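PDB 6JWS: 7,8-dihydro-6-hydroxymethylpterin pyrophosphokinase-dihydropteroate synthase from Plasmodium falciparum, which probably makes 6-hydroxymethyl-dihydropterin diphosphate with ATP and then joins it to 4-aminobenzoate to form dihydropteroate, two consecutive steps of folate synthesis. Local coordinates for residues Tyr376-Arg381 with Arg571-Ile576; Ser383-Lys388 with Lys681-Arg686; Thr389-Ile394 with Glu692-Leu697. The protein carries 1 engineered substitution. All coordinates share one frame; numbering follows the deposited sequence.

Interaction 1: residues Tyr376-Arg381 with Arg571-Ile576. With PT1 (pteroic acid), chain I.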
loop_
_atom_site.group_PDB
_atom_site.type_symbol
_atom_site.label_atom_id
_atom_site.label_comp_id
_atom_site.label_asym_id
_atom_site.label_seq_id
_atom_site.Cartn_x
_atom_site.Cartn_y
_atom_site.Cartn_z
ATOM N N TYR B 376 6.386 -16.638 15.393
ATOM C CA TYR B 376 6.413 -16.100 16.752
ATOM C C TYR B 376 5.229 -16.670 17.538
ATOM O O TYR B 376 4.287 -17.178 16.925
ATOM C CB TYR B 376 6.441 -14.562 16.749
ATOM C CG TYR B 376 5.143 -13.916 16.331
ATOM C CD1 TYR B 376 4.824 -13.795 14.989
ATOM C CD2 TYR B 376 4.223 -13.431 17.256
ATOM C CE1 TYR B 376 3.656 -13.185 14.567
ATOM C CE2 TYR B 376 3.034 -12.830 16.848
ATOM C CZ TYR B 376 2.752 -12.699 15.494
ATOM O OH TYR B 376 1.603 -12.124 15.017
ATOM N N VAL B 377 5.265 -16.568 18.883
ATOM C CA VAL B 377 4.182 -17.140 19.685
ATOM C C VAL B 377 3.607 -16.098 20.651
ATOM O O VAL B 377 4.343 -15.455 21.403
ATOM C CB VAL B 377 4.614 -18.433 20.413
ATOM C CG1 VAL B 377 3.511 -18.994 21.303
ATOM C CG2 VAL B 377 5.069 -19.500 19.431
ATOM N N LEU B 378 2.288 -15.906 20.599
ATOM C CA LEU B 378 1.623 -14.968 21.494
ATOM C C LEU B 378 1.188 -15.673 22.773
ATOM O O LEU B 378 1.306 -15.123 23.867
ATOM C CB LEU B 378 0.404 -14.372 20.786
ATOM C CG LEU B 378 0.726 -13.362 19.690
ATOM C CD1 LEU B 378 -0.532 -12.964 18.932
ATOM C CD2 LEU B 378 1.423 -12.142 20.286
ATOM N N LYS B 379 0.619 -16.870 22.616
ATOM C CA LYS B 379 0.098 -17.596 23.762
ATOM C C LYS B 379 0.626 -19.029 23.724
ATOM O O LYS B 379 1.655 -19.328 24.333
ATOM C CB LYS B 379 -1.429 -17.465 23.824
ATOM C CG LYS B 379 -2.085 -18.070 25.060
ATOM C CD LYS B 379 -3.613 -18.146 24.989
ATOM C CE LYS B 379 -4.187 -19.068 26.053
ATOM N NZ LYS B 379 -5.622 -18.804 26.326
ATOM N N ASP B 380 -0.051 -19.887 22.957
ATOM C CA ASP B 380 0.306 -21.295 22.880
ATOM C C ASP B 380 0.168 -21.806 21.444
ATOM O O ASP B 380 0.266 -23.006 21.212
ATOM C CB ASP B 380 -0.460 -22.130 23.920
ATOM C CG ASP B 380 -1.977 -21.984 23.900
ATOM O OD1 ASP B 380 -2.529 -21.537 22.859
ATOM O OD2 ASP B 380 -2.617 -22.324 24.939
ATOM N N ARG B 381 -0.038 -20.897 20.484
ATOM C CA ARG B 381 -0.211 -21.269 19.088
ATOM C C ARG B 381 0.826 -20.574 18.196
ATOM O O ARG B 381 1.329 -19.487 18.497
ATOM C CB ARG B 381 -1.648 -20.949 18.656
ATOM C CG ARG B 381 -2.564 -22.156 18.521
ATOM C CD ARG B 381 -2.793 -23.017 19.751
ATOM N NE ARG B 381 -2.799 -24.445 19.427
ATOM C CZ ARG B 381 -3.249 -25.426 20.222
ATOM N NH1 ARG B 381 -3.767 -25.153 21.411
ATOM N NH2 ARG B 381 -3.198 -26.683 19.809
ATOM N N ARG B 571 9.217 -15.440 21.471
ATOM C CA ARG B 571 8.168 -14.960 22.366
ATOM C C ARG B 571 8.362 -13.482 22.722
ATOM O O ARG B 571 7.668 -12.967 23.593
ATOM C CB ARG B 571 8.091 -15.800 23.649
ATOM C CG ARG B 571 7.314 -17.101 23.493
ATOM C CD ARG B 571 7.142 -17.832 24.818
ATOM N NE ARG B 571 6.285 -19.001 24.711
ATOM C CZ ARG B 571 4.956 -18.990 24.788
ATOM N NH1 ARG B 571 4.313 -17.836 24.954
ATOM N NH2 ARG B 571 4.281 -20.125 24.689
ATOM N N ILE B 572 9.277 -12.795 22.039
ATOM C CA ILE B 572 9.617 -11.420 22.386
ATOM C C ILE B 572 9.192 -10.517 21.235
ATOM O O ILE B 572 9.617 -10.732 20.107
ATOM C CB ILE B 572 11.136 -11.303 22.633
ATOM C CG1 ILE B 572 11.569 -12.226 23.780
ATOM C CG2 ILE B 572 11.549 -9.856 22.869
ATOM C CD1 ILE B 572 13.057 -12.425 23.890
ATOM N N LEU B 573 8.378 -9.498 21.529
ATOM C CA LEU B 573 7.894 -8.580 20.513
ATOM C C LEU B 573 8.479 -7.199 20.773
ATOM O O LEU B 573 8.795 -6.876 21.923
ATOM C CB LEU B 573 6.371 -8.586 20.581
ATOM C CG LEU B 573 5.763 -9.979 20.378
ATOM C CD1 LEU B 573 5.125 -10.473 21.658
ATOM C CD2 LEU B 573 4.730 -9.941 19.273
ATOM N N PHE B 574 8.671 -6.431 19.689
ATOM C CA PHE B 574 9.286 -5.115 19.738
ATOM C C PHE B 574 8.218 -4.050 19.574
ATOM O O PHE B 574 7.282 -4.224 18.788
ATOM C CB PHE B 574 10.238 -4.898 18.557
ATOM C CG PHE B 574 11.522 -5.690 18.590
ATOM C CD1 PHE B 574 11.509 -7.067 18.723
ATOM C CD2 PHE B 574 12.740 -5.079 18.377
ATOM C CE1 PHE B 574 12.704 -7.779 18.731
ATOM C CE2 PHE B 574 13.934 -5.781 18.416
ATOM C CZ PHE B 574 13.917 -7.131 18.606
ATOM N N ASP B 575 8.422 -2.927 20.281
ATOM C CA ASP B 575 7.539 -1.777 20.177
ATOM C C ASP B 575 8.400 -0.514 20.238
ATOM O O ASP B 575 9.145 -0.314 21.193
ATOM C CB ASP B 575 6.415 -1.850 21.224
ATOM C CG ASP B 575 5.396 -0.725 21.114
ATOM O OD1 ASP B 575 5.657 0.245 20.372
ATOM O OD2 ASP B 575 4.310 -0.838 21.732
ATOM N N ILE B 576 8.269 0.352 19.231
ATOM C CA ILE B 576 9.115 1.531 19.057
ATOM C C ILE B 576 8.675 2.655 19.999
ATOM O O ILE B 576 9.379 3.653 20.132
ATOM C CB ILE B 576 9.006 2.005 17.603
ATOM C CG1 ILE B 576 7.526 1.968 17.215
ATOM C CG2 ILE B 576 9.831 1.086 16.709
ATOM C CD1 ILE B 576 7.161 2.925 16.162
HETATM C C2 PT1 I . 2.204 1.786 23.403
HETATM C C3 PT1 I . 1.446 2.187 24.589
HETATM C C5 PT1 I . 1.340 1.191 25.660
HETATM N N6 PT1 I . 0.857 3.400 24.721
HETATM C C7 PT1 I . 2.671 -0.327 24.370
HETATM N N9 PT1 I . 1.949 -0.018 25.496
HETATM C C10 PT1 I . 0.194 3.700 25.869
HETATM N N11 PT1 I . 3.293 -1.555 24.240
HETATM C C12 PT1 I . 0.116 2.771 26.898
HETATM C C21 PT1 I . 0.628 10.761 22.979
HETATM O O22 PT1 I . -0.463 11.287 22.630
HETATM O O1 PT1 I . 2.348 2.647 22.388
HETATM N N4 PT1 I . 2.770 0.561 23.344
HETATM N N8 PT1 I . 0.667 1.545 26.769
HETATM C C13 PT1 I . -0.413 5.070 26.014
HETATM N N14 PT1 I . 0.688 6.058 26.173
HETATM C C15 PT1 I . 0.692 7.184 25.422
HETATM C C16 PT1 I . 1.914 7.774 25.036
HETATM C C17 PT1 I . -0.564 7.761 25.044
HETATM C C18 PT1 I . 1.887 8.945 24.240
HETATM C C19 PT1 I . -0.575 8.944 24.263
HETATM C C20 PT1 I . 0.651 9.522 23.846
HETATM O O23 PT1 I . 1.701 11.261 22.602
#

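Interaction 2: residues Ser383-Lys388 with Lys681-Arg686. With PT1 (pteroic acid), chain I.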
loop_
_atom_site.group_PDB
_atom_site.type_symbol
_atom_site.label_atom_id
_atom_site.label_comp_id
_atom_site.label_asym_id
_atom_site.label_seq_id
_atom_site.Cartn_x
_atom_site.Cartn_y
_atom_site.Cartn_z
ATOM N N SER B 383 2.082 -18.403 15.189
ATOM C CA SER B 383 1.746 -17.280 14.321
ATOM C C SER B 383 2.885 -17.143 13.317
ATOM O O SER B 383 4.050 -17.171 13.703
ATOM C CB SER B 383 1.580 -15.973 15.092
ATOM O OG SER B 383 0.437 -15.966 15.942
ATOM N N TYR B 384 2.554 -17.011 12.037
ATOM C CA TYR B 384 3.591 -16.803 11.044
ATOM C C TYR B 384 3.945 -15.323 11.016
ATOM O O TYR B 384 3.061 -14.490 10.785
ATOM C CB TYR B 384 3.112 -17.251 9.657
ATOM C CG TYR B 384 2.802 -18.722 9.591
ATOM C CD1 TYR B 384 3.817 -19.661 9.606
ATOM C CD2 TYR B 384 1.489 -19.170 9.611
ATOM C CE1 TYR B 384 3.537 -21.013 9.613
ATOM C CE2 TYR B 384 1.190 -20.522 9.584
ATOM C CZ TYR B 384 2.221 -21.442 9.589
ATOM O OH TYR B 384 1.935 -22.774 9.553
ATOM N N LEU B 385 5.231 -15.016 11.253
ATOM C CA LEU B 385 5.664 -13.633 11.261
ATOM C C LEU B 385 5.245 -12.980 9.945
ATOM O O LEU B 385 5.487 -13.529 8.872
ATOM C CB LEU B 385 7.186 -13.563 11.433
ATOM C CG LEU B 385 7.699 -12.152 11.736
ATOM C CD1 LEU B 385 7.134 -11.669 13.064
ATOM C CD2 LEU B 385 9.212 -12.105 11.769
ATOM N N LYS B 386 4.611 -11.810 10.045
ATOM C CA LYS B 386 4.307 -10.948 8.905
ATOM C C LYS B 386 3.083 -11.434 8.118
ATOM O O LYS B 386 2.777 -10.850 7.086
ATOM C CB LYS B 386 5.506 -10.640 7.981
ATOM C CG LYS B 386 6.740 -9.960 8.589
ATOM C CD LYS B 386 6.451 -8.914 9.652
ATOM C CE LYS B 386 7.670 -8.464 10.440
ATOM N NZ LYS B 386 7.291 -7.497 11.512
ATOM N N GLU B 387 2.363 -12.456 8.598
ATOM C CA GLU B 387 1.226 -12.969 7.841
ATOM C C GLU B 387 -0.128 -12.426 8.304
ATOM O O GLU B 387 -1.133 -12.648 7.628
ATOM C CB GLU B 387 1.202 -14.493 7.822
ATOM C CG GLU B 387 2.203 -15.053 6.831
ATOM C CD GLU B 387 2.023 -16.530 6.509
ATOM O OE1 GLU B 387 0.910 -17.104 6.806
ATOM O OE2 GLU B 387 2.992 -17.116 5.973
ATOM N N LYS B 388 -0.156 -11.678 9.415
ATOM C CA LYS B 388 -1.400 -11.136 9.932
ATOM C C LYS B 388 -1.133 -9.906 10.796
ATOM O O LYS B 388 -0.215 -9.909 11.605
ATOM C CB LYS B 388 -2.068 -12.220 10.785
ATOM C CG LYS B 388 -3.567 -12.072 10.968
ATOM C CD LYS B 388 -4.002 -12.359 12.397
ATOM C CE LYS B 388 -5.472 -12.718 12.480
ATOM N NZ LYS B 388 -6.116 -12.114 13.671
ATOM N N LYS B 681 2.803 -4.918 7.178
ATOM C CA LYS B 681 2.751 -6.242 7.788
ATOM C C LYS B 681 3.108 -6.200 9.274
ATOM O O LYS B 681 3.609 -7.187 9.807
ATOM C CB LYS B 681 3.588 -7.248 6.999
ATOM C CG LYS B 681 3.177 -7.371 5.534
ATOM C CD LYS B 681 3.969 -8.376 4.739
ATOM C CE LYS B 681 3.197 -8.856 3.523
ATOM N NZ LYS B 681 4.136 -9.215 2.438
ATOM N N VAL B 682 2.804 -5.073 9.932
ATOM C CA VAL B 682 2.904 -4.956 11.374
ATOM C C VAL B 682 2.104 -6.102 12.006
ATOM O O VAL B 682 0.977 -6.370 11.614
ATOM C CB VAL B 682 2.375 -3.585 11.836
ATOM C CG1 VAL B 682 2.429 -3.459 13.348
ATOM C CG2 VAL B 682 3.127 -2.455 11.162
ATOM N N ASP B 683 2.698 -6.780 12.982
ATOM C CA ASP B 683 2.111 -7.976 13.567
ATOM C C ASP B 683 0.965 -7.667 14.533
ATOM O O ASP B 683 -0.006 -8.418 14.581
ATOM C CB ASP B 683 3.208 -8.819 14.205
ATOM C CG ASP B 683 4.288 -9.175 13.192
ATOM O OD1 ASP B 683 4.029 -10.075 12.348
ATOM O OD2 ASP B 683 5.365 -8.549 13.239
ATOM N N LEU B 684 1.074 -6.608 15.340
ATOM C CA LEU B 684 -0.007 -6.269 16.264
ATOM C C LEU B 684 -0.142 -4.756 16.330
ATOM O O LEU B 684 0.874 -4.049 16.341
ATOM C CB LEU B 684 0.237 -6.822 17.674
ATOM C CG LEU B 684 0.343 -8.349 17.791
ATOM C CD1 LEU B 684 1.807 -8.780 17.719
ATOM C CD2 LEU B 684 -0.264 -8.865 19.090
ATOM N N ILE B 685 -1.399 -4.292 16.389
ATOM C CA ILE B 685 -1.674 -2.882 16.581
ATOM C C ILE B 685 -2.611 -2.739 17.784
ATOM O O ILE B 685 -3.572 -3.514 17.961
ATOM C CB ILE B 685 -2.214 -2.225 15.284
ATOM C CG1 ILE B 685 -3.490 -2.915 14.780
ATOM C CG2 ILE B 685 -1.142 -2.215 14.188
ATOM C CD1 ILE B 685 -4.196 -2.200 13.623
ATOM N N ARG B 686 -2.298 -1.746 18.622
ATOM C CA ARG B 686 -2.933 -1.559 19.914
ATOM C C ARG B 686 -3.895 -0.392 19.757
ATOM O O ARG B 686 -3.444 0.730 19.525
ATOM C CB ARG B 686 -1.854 -1.223 20.961
ATOM C CG ARG B 686 -2.354 -1.140 22.395
ATOM C CD ARG B 686 -1.206 -0.690 23.292
ATOM N NE ARG B 686 -1.681 -0.481 24.645
ATOM C CZ ARG B 686 -2.131 0.674 25.126
ATOM N NH1 ARG B 686 -2.129 1.763 24.376
ATOM N NH2 ARG B 686 -2.529 0.744 26.384
HETATM C C2 PT1 I . 2.204 1.786 23.403
HETATM C C3 PT1 I . 1.446 2.187 24.589
HETATM C C5 PT1 I . 1.340 1.191 25.660
HETATM N N6 PT1 I . 0.857 3.400 24.721
HETATM C C7 PT1 I . 2.671 -0.327 24.370
HETATM N N9 PT1 I . 1.949 -0.018 25.496
HETATM C C10 PT1 I . 0.194 3.700 25.869
HETATM N N11 PT1 I . 3.293 -1.555 24.240
HETATM C C12 PT1 I . 0.116 2.771 26.898
HETATM C C21 PT1 I . 0.628 10.761 22.979
HETATM O O22 PT1 I . -0.463 11.287 22.630
HETATM O O1 PT1 I . 2.348 2.647 22.388
HETATM N N4 PT1 I . 2.770 0.561 23.344
HETATM N N8 PT1 I . 0.667 1.545 26.769
HETATM C C13 PT1 I . -0.413 5.070 26.014
HETATM N N14 PT1 I . 0.688 6.058 26.173
HETATM C C15 PT1 I . 0.692 7.184 25.422
HETATM C C16 PT1 I . 1.914 7.774 25.036
HETATM C C17 PT1 I . -0.564 7.761 25.044
HETATM C C18 PT1 I . 1.887 8.945 24.240
HETATM C C19 PT1 I . -0.575 8.944 24.263
HETATM C C20 PT1 I . 0.651 9.522 23.846
HETATM O O23 PT1 I . 1.701 11.261 22.602
HETATM O O HOH W 1 3.904 -11.997 4.233
HETATM O O HOH W 2 1.717 -11.530 12.404
HETATM O O HOH W 3 1.647 -9.084 9.752
#

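Interaction 3: residues Thr389-Ile394 with Glu692-Leu697. With MG (magnesium ion), chain O.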
loop_
_atom_site.group_PDB
_atom_site.type_symbol
_atom_site.label_atom_id
_atom_site.label_comp_id
_atom_site.label_asym_id
_atom_site.label_seq_id
_atom_site.Cartn_x
_atom_site.Cartn_y
_atom_site.Cartn_z
ATOM N N THR B 389 -1.963 -8.871 10.636
ATOM C CA THR B 389 -2.023 -7.732 11.536
ATOM C C THR B 389 -3.125 -7.986 12.566
ATOM O O THR B 389 -4.310 -7.943 12.234
ATOM C CB THR B 389 -2.229 -6.428 10.751
ATOM O OG1 THR B 389 -1.119 -6.261 9.872
ATOM C CG2 THR B 389 -2.341 -5.197 11.626
ATOM N N ASN B 390 -2.717 -8.272 13.810
ATOM C CA ASN B 390 -3.616 -8.577 14.911
ATOM C C ASN B 390 -4.044 -7.286 15.619
ATOM O O ASN B 390 -3.245 -6.361 15.803
ATOM C CB ASN B 390 -2.956 -9.524 15.922
ATOM C CG ASN B 390 -2.692 -10.911 15.374
ATOM O OD1 ASN B 390 -3.624 -11.653 15.052
ATOM N ND2 ASN B 390 -1.424 -11.263 15.214
ATOM N N ILE B 391 -5.315 -7.242 16.037
ATOM C CA ILE B 391 -5.826 -6.103 16.773
ATOM C C ILE B 391 -5.695 -6.366 18.268
ATOM O O ILE B 391 -6.113 -7.409 18.772
ATOM C CB ILE B 391 -7.273 -5.781 16.379
ATOM C CG1 ILE B 391 -7.338 -5.288 14.932
ATOM C CG2 ILE B 391 -7.832 -4.740 17.345
ATOM C CD1 ILE B 391 -8.732 -5.211 14.356
ATOM N N VAL B 392 -5.055 -5.422 18.964
ATOM C CA VAL B 392 -4.975 -5.482 20.412
ATOM C C VAL B 392 -5.892 -4.387 20.934
ATOM O O VAL B 392 -5.648 -3.211 20.682
ATOM C CB VAL B 392 -3.526 -5.285 20.917
ATOM C CG1 VAL B 392 -3.464 -5.387 22.440
ATOM C CG2 VAL B 392 -2.570 -6.298 20.289
ATOM N N GLY B 393 -6.987 -4.787 21.586
ATOM C CA GLY B 393 -7.953 -3.821 22.108
ATOM C C GLY B 393 -7.542 -3.320 23.494
ATOM O O GLY B 393 -7.030 -4.088 24.308
ATOM N N ILE B 394 -7.722 -2.016 23.724
ATOM C CA ILE B 394 -7.164 -1.350 24.895
ATOM C C ILE B 394 -8.236 -1.269 25.984
ATOM O O ILE B 394 -9.331 -0.778 25.738
ATOM C CB ILE B 394 -6.664 0.070 24.548
ATOM C CG1 ILE B 394 -5.483 0.079 23.580
ATOM C CG2 ILE B 394 -6.340 0.864 25.811
ATOM C CD1 ILE B 394 -5.263 1.429 22.918
ATOM N N GLU B 692 -13.909 -0.306 14.308
ATOM C CA GLU B 692 -13.479 0.506 13.184
ATOM C C GLU B 692 -12.258 -0.135 12.511
ATOM O O GLU B 692 -12.208 -0.276 11.295
ATOM C CB GLU B 692 -13.174 1.917 13.687
ATOM C CG GLU B 692 -14.378 2.639 14.278
ATOM C CD GLU B 692 -14.593 2.490 15.782
ATOM O OE1 GLU B 692 -14.523 1.353 16.303
ATOM O OE2 GLU B 692 -14.812 3.530 16.445
ATOM N N THR B 693 -11.269 -0.544 13.319
ATOM C CA THR B 693 -10.007 -1.078 12.826
ATOM C C THR B 693 -10.248 -2.404 12.100
ATOM O O THR B 693 -9.699 -2.643 11.022
ATOM C CB THR B 693 -8.999 -1.203 13.982
ATOM O OG1 THR B 693 -8.872 0.092 14.582
ATOM C CG2 THR B 693 -7.641 -1.696 13.530
ATOM N N LYS B 694 -11.062 -3.276 12.709
ATOM C CA LYS B 694 -11.391 -4.562 12.111
ATOM C C LYS B 694 -12.086 -4.381 10.757
ATOM O O LYS B 694 -11.891 -5.198 9.856
ATOM C CB LYS B 694 -12.299 -5.359 13.053
ATOM C CG LYS B 694 -12.542 -6.815 12.666
ATOM C CD LYS B 694 -11.263 -7.625 12.607
ATOM C CE LYS B 694 -11.481 -9.124 12.584
ATOM N NZ LYS B 694 -12.353 -9.533 11.460
ATOM N N SER B 695 -12.917 -3.339 10.629
ATOM C CA SER B 695 -13.649 -3.119 9.393
ATOM C C SER B 695 -12.650 -2.803 8.287
ATOM O O SER B 695 -12.790 -3.306 7.168
ATOM C CB SER B 695 -14.664 -2.012 9.530
ATOM O OG SER B 695 -15.605 -2.324 10.543
ATOM N N VAL B 696 -11.627 -2.004 8.641
ATOM C CA VAL B 696 -10.579 -1.621 7.718
ATOM C C VAL B 696 -9.770 -2.849 7.319
ATOM O O VAL B 696 -9.548 -3.088 6.147
ATOM C CB VAL B 696 -9.704 -0.474 8.269
ATOM C CG1 VAL B 696 -8.400 -0.327 7.481
ATOM C CG2 VAL B 696 -10.466 0.852 8.252
ATOM N N LEU B 697 -9.299 -3.627 8.291
ATOM C CA LEU B 697 -8.455 -4.764 7.962
ATOM C C LEU B 697 -9.239 -5.793 7.135
ATOM O O LEU B 697 -8.663 -6.471 6.286
ATOM C CB LEU B 697 -7.885 -5.361 9.259
ATOM C CG LEU B 697 -7.001 -4.437 10.116
ATOM C CD1 LEU B 697 -6.507 -5.169 11.353
ATOM C CD2 LEU B 697 -5.802 -3.895 9.344
HETATM MG MG MG O . -14.951 4.087 18.555
HETATM O O HOH W 4 -17.317 4.040 18.167
HETATM O O HOH W 5 -15.028 1.916 18.581
#

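Interaction 1: residues Tyr376-Arg381 with Arg571-Ile576
The backbones of 376-381 and 571-576 come closest at Val377 and Arg571, whose CA atoms are 5.3 Å apart, just before strand 572-575 begins. Arg571 has the largest share of the contact. From CG to NE its side chain is extended, which brings the guanidinium to the turn that follows Val377. There both terminal nitrogens grip one carbonyl: Arg571 NH2 lies 2.8 Å from Lys379 O in a hydrogen bond near the guanidinium plane and in the carbonyl plane, while the bond from Arg571 NH1 to Lys379 O, at 3.1 Å, is weak and more bent. Val377 has CG1 anti to its backbone N (chi1 177°), and this methyl covers one guanidinium face, offset toward the rim, 3.7 Å from Arg571 NH2. A hydrophobic cover and an in-plane acceptor thus hold the flat group, and Glu35 forms a salt bridge with its NE. Further along, Leu573 CD2 makes the apolar part of the contact: it lies 4.1 Å from Leu378 CD2 and equally far from Tyr376 CD2, both side chains crossing Leu573 at about a right angle. Two residues on, Asp575 OD2 accepts a hydrogen bond of 2.8 Å from the pteroate N11, so one short strand spans the way from this junction to the pterin pocket. Strand 372-377 belongs to the antiparallel sheet of the kinase part and 572-575 to the parallel TIM barrel of the synthase, so the contact joins the two catalytic units; beside it, strand 525-529 pairs with 572-575, helix 547-564 packs on Ile572 and Phe574, and Leu684 of strand 684-687 touches both Leu378 and Leu573.

Interaction 2: residues Ser383-Lys388 with Lys681-Arg686
A type II beta turn from Tyr384 to Glu387 meets the connection between helix 657-680 and strand 684-687, a connection that opens with a Schellman motif at Lys681. Lys386 is the third residue of the turn and has the positive phi (79°) usual there; its backbone N and its side-chain amine both face the carboxylate of Asp683. The two oxygens divide the work, each using its syn lone pair: Asp683 OD1 receives Lys386 N at 2.9 Å, and Asp683 OD2 forms a salt bridge with Lys386 NZ at 2.8 Å. A bend at chi2 (-37°) curls the lysine back to reach this second oxygen, crossing the aspartate at about a right angle, while its CD passes 3.3 Å from Lys681 O. The amine is gripped further by the carbonyls of Tyr597 and Tyr600, and Asp683 OD2 also accepts from Leu602 N. Surrounded by these donors, the carboxylate would be expected to remain ionised. Leu385, with CG anti to its backbone N, brings CD1 obliquely alongside, 3.6 Å from Asp683 OD1. Water extends the junction: one molecule donates to Asp683 OD1 at 2.7 Å and also to Lys388 O, linking the carboxylate to the residue just after the turn. At the far end of the second segment, the extended side chain of Arg686 lays its guanidinium over the pterin, with pteroate N8 3.3 Å above the centre of its plane; Asp430 forms a salt bridge with its NE. Strand 684-687 lies between 390-396 and 603-604 in the synthase barrel, whereas 382-384 pairs with 372-377 at the edge of the kinase sheet.

Interaction 3: residues Thr389-Ile394 with Glu692-Leu697
Ile391 places CG1 anti to its carbonyl carbon and extends CD1 beyond it (chi2 168°), so that its tip reaches into the side of helix 692-697. The methyl meets backbone as well as side chains: Ile391 CD1 is 3.4 Å from Lys694 N and 3.8 Å from Thr693 CG2. Leu697, likewise with CG anti to the carbonyl carbon and extended at chi2 (180°), slides past the isoleucine in the opposite direction, its CD1 3.7 Å from Ile391 CG1. Leu697 CD1 also comes within 3.6 Å of Thr389 O. The axes of strand residues 390-394 and helix residues 692-697 run almost antiparallel, at 175°, and approach to 9.6 Å, the layering expected of a TIM barrel. Immediately before Thr693, Glu692 bends at chi2 and binds the magnesium ion through OE2 at 2.2 Å; Asp689 OD1, Met648 O and two waters are the ion's other ligands. Helix 690-704 follows strand 684-687, the barrel neighbour of 390-396, and Thr693 also touches Ile685 of that strand. Helix 657-680 flanks helix 690-704 through Leu671, Ser675 and Tyr678, and Cys668 of the second subunit packs on Glu692 and Val696.

Followed from the N terminus, the chain offers a worked example of crossing closures: the three first segments come in succession, 376-381, 383-388 and 389-394, and their partners, 571-576, 681-686 and 692-697, come later in the same order, so every pair of loops crosses and none encloses another. Interaction 1 closes a loop of 189 residues, interaction 2 one of 292 and interaction 3 one of 297. The first two tie the last strands of the kinase sheet to the synthase barrel, and the third lays the helix after the barrel's last strand against the barrel's first strand. Val392 N probably bonds to Ile685 O, joining interactions 2 and 3, while Leu573 packs on Leu684 between interactions 1 and 2.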